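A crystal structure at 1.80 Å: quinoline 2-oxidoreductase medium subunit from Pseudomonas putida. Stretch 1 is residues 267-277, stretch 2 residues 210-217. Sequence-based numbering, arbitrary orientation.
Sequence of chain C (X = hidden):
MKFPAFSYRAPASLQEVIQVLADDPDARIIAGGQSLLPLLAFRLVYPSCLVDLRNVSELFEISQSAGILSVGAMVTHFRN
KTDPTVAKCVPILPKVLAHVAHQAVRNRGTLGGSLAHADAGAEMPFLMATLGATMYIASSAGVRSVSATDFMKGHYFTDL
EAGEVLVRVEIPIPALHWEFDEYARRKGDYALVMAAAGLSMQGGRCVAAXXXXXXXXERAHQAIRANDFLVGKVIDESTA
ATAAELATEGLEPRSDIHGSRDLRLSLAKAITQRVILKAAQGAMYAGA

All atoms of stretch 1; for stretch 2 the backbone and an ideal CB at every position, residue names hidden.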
# COMPACT_ATOMS: atom_id res chain seq x y z
N LEU C 267 -6.26 -48.46 -31.58
CA LEU C 267 -5.27 -48.35 -30.51
C LEU C 267 -5.31 -49.56 -29.58
O LEU C 267 -4.27 -50.07 -29.17
CB LEU C 267 -5.50 -47.07 -29.71
CG LEU C 267 -5.31 -45.73 -30.43
CD1 LEU C 267 -5.66 -44.58 -29.50
CD2 LEU C 267 -3.87 -45.59 -30.91
N ALA C 268 -6.51 -50.03 -29.27
CA ALA C 268 -6.67 -51.18 -28.39
C ALA C 268 -5.98 -52.40 -29.01
O ALA C 268 -5.35 -53.19 -28.31
CB ALA C 268 -8.15 -51.47 -28.15
N LYS C 269 -6.11 -52.53 -30.32
CA LYS C 269 -5.52 -53.65 -31.04
C LYS C 269 -3.99 -53.53 -31.05
O LYS C 269 -3.28 -54.51 -30.83
CB LYS C 269 -6.07 -53.68 -32.47
CG LYS C 269 -5.77 -54.94 -33.27
CD LYS C 269 -4.40 -54.86 -33.93
CE LYS C 269 -4.17 -56.04 -34.86
NZ LYS C 269 -2.86 -55.94 -35.56
N ALA C 270 -3.49 -52.32 -31.28
CA ALA C 270 -2.05 -52.08 -31.32
C ALA C 270 -1.40 -52.31 -29.96
O ALA C 270 -0.34 -52.91 -29.86
CB ALA C 270 -1.77 -50.65 -31.79
N ILE C 271 -2.06 -51.82 -28.91
CA ILE C 271 -1.54 -51.98 -27.56
C ILE C 271 -1.58 -53.43 -27.09
O ILE C 271 -0.65 -53.92 -26.44
CB ILE C 271 -2.33 -51.10 -26.57
CG1 ILE C 271 -2.22 -49.63 -27.00
CG2 ILE C 271 -1.82 -51.30 -25.15
CD1 ILE C 271 -0.80 -49.11 -27.06
N THR C 272 -2.67 -54.12 -27.42
CA THR C 272 -2.83 -55.52 -27.02
C THR C 272 -1.76 -56.39 -27.67
O THR C 272 -1.15 -57.23 -27.01
CB THR C 272 -4.22 -56.04 -27.41
OG1 THR C 272 -5.21 -55.36 -26.64
CG2 THR C 272 -4.33 -57.54 -27.15
N GLN C 273 -1.52 -56.17 -28.95
CA GLN C 273 -0.50 -56.92 -29.67
C GLN C 273 0.86 -56.68 -29.02
O GLN C 273 1.64 -57.61 -28.82
CB GLN C 273 -0.47 -56.48 -31.14
CG GLN C 273 0.73 -56.98 -31.90
CD GLN C 273 0.67 -56.64 -33.38
OE1 GLN C 273 1.66 -56.75 -34.09
NE2 GLN C 273 -0.51 -56.23 -33.84
N ARG C 274 1.12 -55.42 -28.69
CA ARG C 274 2.38 -55.04 -28.07
C ARG C 274 2.61 -55.72 -26.71
O ARG C 274 3.69 -56.24 -26.45
CB ARG C 274 2.44 -53.52 -27.88
CG ARG C 274 3.75 -53.02 -27.29
CD ARG C 274 3.61 -51.61 -26.75
NE ARG C 274 3.24 -50.65 -27.79
CZ ARG C 274 2.90 -49.38 -27.54
NH1 ARG C 274 2.59 -48.57 -28.54
NH2 ARG C 274 2.87 -48.94 -26.29
N VAL C 275 1.59 -55.70 -25.86
CA VAL C 275 1.70 -56.29 -24.53
C VAL C 275 1.82 -57.82 -24.58
O VAL C 275 2.53 -58.43 -23.77
CB VAL C 275 0.51 -55.86 -23.62
CG1 VAL C 275 -0.79 -56.51 -24.09
CG2 VAL C 275 0.81 -56.23 -22.17
N ILE C 276 1.15 -58.45 -25.54
CA ILE C 276 1.23 -59.91 -25.66
C ILE C 276 2.68 -60.29 -25.99
O ILE C 276 3.25 -61.18 -25.36
CB ILE C 276 0.32 -60.44 -26.78
CG1 ILE C 276 -1.15 -60.33 -26.35
CG2 ILE C 276 0.68 -61.89 -27.11
CD1 ILE C 276 -2.13 -60.70 -27.44
N LEU C 277 3.26 -59.62 -26.98
CA LEU C 277 4.64 -59.91 -27.36
C LEU C 277 5.58 -59.65 -26.19
O LEU C 277 6.52 -60.41 -25.95
CB LEU C 277 5.05 -59.04 -28.56
CG LEU C 277 4.43 -59.45 -29.90
CD1 LEU C 277 4.63 -58.36 -30.94
CD2 LEU C 277 5.07 -60.75 -30.36
N UNK C 210 -4.10 -65.08 -20.35
CA UNK C 210 -5.17 -64.24 -19.84
C UNK C 210 -4.90 -62.85 -20.40
O UNK C 210 -3.97 -62.17 -19.98
CB UNK C 210 -5.23 -64.25 -18.31
N UNK C 211 -5.71 -62.46 -21.38
CA UNK C 211 -5.59 -61.16 -22.03
C UNK C 211 -6.77 -60.31 -21.58
O UNK C 211 -7.91 -60.75 -21.64
CB UNK C 211 -5.55 -61.29 -23.55
N UNK C 212 -6.48 -59.09 -21.14
CA UNK C 212 -7.52 -58.18 -20.67
C UNK C 212 -7.33 -56.76 -21.17
O UNK C 212 -6.21 -56.26 -21.24
CB UNK C 212 -7.56 -58.18 -19.14
N UNK C 213 -8.44 -56.11 -21.51
CA UNK C 213 -8.41 -54.73 -21.98
C UNK C 213 -9.23 -53.86 -21.04
O UNK C 213 -10.31 -54.24 -20.60
CB UNK C 213 -8.94 -54.63 -23.41
N UNK C 214 -8.70 -52.68 -20.73
CA UNK C 214 -9.41 -51.76 -19.86
C UNK C 214 -9.57 -50.40 -20.50
O UNK C 214 -8.91 -50.09 -21.50
CB UNK C 214 -8.68 -51.62 -18.52
N UNK C 215 -10.45 -49.58 -19.93
CA UNK C 215 -10.70 -48.23 -20.42
C UNK C 215 -11.37 -48.19 -21.79
O UNK C 215 -11.66 -47.12 -22.31
CB UNK C 215 -9.38 -47.46 -20.48
N UNK C 216 -11.61 -49.36 -22.38
CA UNK C 216 -12.27 -49.40 -23.68
C UNK C 216 -13.76 -49.41 -23.40
O UNK C 216 -14.54 -48.72 -24.05
CB UNK C 216 -11.84 -50.61 -24.51
N UNK C 217 -14.16 -50.21 -22.41
CA UNK C 217 -15.55 -50.30 -22.00
C UNK C 217 -15.64 -49.96 -20.52
O UNK C 217 -14.62 -49.80 -19.86
CB UNK C 217 -16.12 -51.69 -22.28

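The helix of stretch 1 runs roughly antiparallel to the strand 210-214, at 145° between their N-to-C directions, and their axes approach to 9.9 Å. It offers the strand a row one helical turn apart, A268, T272 and I276. The one hydroxyl in that row is already engaged, since T272 OG1 donates to A268 O at 2.7 Å, so the surface presented is largely apolar.

Position 210 has extended backbone angles, and nothing of the helix lies within 5.5 Å of its ideal CB. Stretch 1 sets no demand here, and almost any residue would do. It is R210, whose side chain stays clear of the helix.

At position 211 CA-to-CB points toward the helix. The ideal CB of 211 lies 5.2 Å from I276 CD1 and 5.3 Å from T272 CG2, too far for contact by itself but right for a side chain one or two carbons longer. Valine, isoleucine or leucine would suit, and beta-branching agrees with the extended backbone (-109/130). The residue is I211. I211 CG2 meets T272 CG2 at 3.9 Å, while I211 CD1 reaches I276 CG1, also at 3.9 Å, so the two branches touch successive turns of the helix.

Position 212 points away, as strand alternation predicts, and the helix does not constrain it. A212 occupies it.

Position 213 turns toward the helix again, its ideal CB 5.0 Å from T272 OG1. Because that hydroxyl has a partner within its own helix, a polar side chain is not required; a medium-sized apolar one, such as leucine, isoleucine or methionine, could cover it and extend to the small A268. The residue is L213, with L213 CG 3.6 Å from T272 OG1 and L213 CD2 4.0 Å from A268 CB.

Position 214 closes the strand without a neighbour on the helix; its angles (-126/165) are open to most residues. It is G214, which adds no side chain.

Position 215 has positive phi (68/-2), a conformation easiest for glycine and also common for asparagine, yet the deposited residue is A215, out of reach of the helix.

Position 216 lies opposite A268, the CA atoms of 216 and A268 7.5 Å apart, and its CA-to-CB points toward the helix, the ideal CB of 216 being 5.3 Å from A268 CB. A short aliphatic side chain would bridge the gap. V216 does so, with V216 CG2 4.2 Å from A268 CB, beside the contact made by L213.

Position 217 is out of reach, and a polar residue is as acceptable as any other. E217 is hydrogen-bonded through OE1 elsewhere in the structure.

Stretch 2 (210-217) RIALGAVE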
# COMPACT_ATOMS: atom_id res chain seq x y z
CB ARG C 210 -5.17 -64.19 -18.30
CG ARG C 210 -5.63 -65.49 -17.63
CD ARG C 210 -7.13 -65.76 -17.85
NE ARG C 210 -7.98 -64.81 -17.13
CZ ARG C 210 -9.31 -64.91 -17.05
NH1 ARG C 210 -9.94 -65.92 -17.63
NH2 ARG C 210 -10.00 -64.00 -16.38
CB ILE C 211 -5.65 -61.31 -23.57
CG1 ILE C 211 -4.65 -62.38 -24.03
CG2 ILE C 211 -5.36 -59.97 -24.24
CD1 ILE C 211 -3.22 -62.14 -23.56
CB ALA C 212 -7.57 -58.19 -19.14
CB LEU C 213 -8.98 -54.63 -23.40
CG LEU C 213 -8.07 -55.07 -24.55
CD1 LEU C 213 -7.79 -56.57 -24.46
CD2 LEU C 213 -8.75 -54.75 -25.87
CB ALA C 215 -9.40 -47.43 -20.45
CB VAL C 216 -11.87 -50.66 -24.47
CG1 VAL C 216 -12.60 -50.67 -25.81
CG2 VAL C 216 -10.38 -50.67 -24.70
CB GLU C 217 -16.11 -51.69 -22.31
CG GLU C 217 -16.33 -51.89 -23.81
CD GLU C 217 -16.97 -53.21 -24.16
OE1 GLU C 217 -17.36 -53.37 -25.33
OE2 GLU C 217 -17.08 -54.08 -23.27
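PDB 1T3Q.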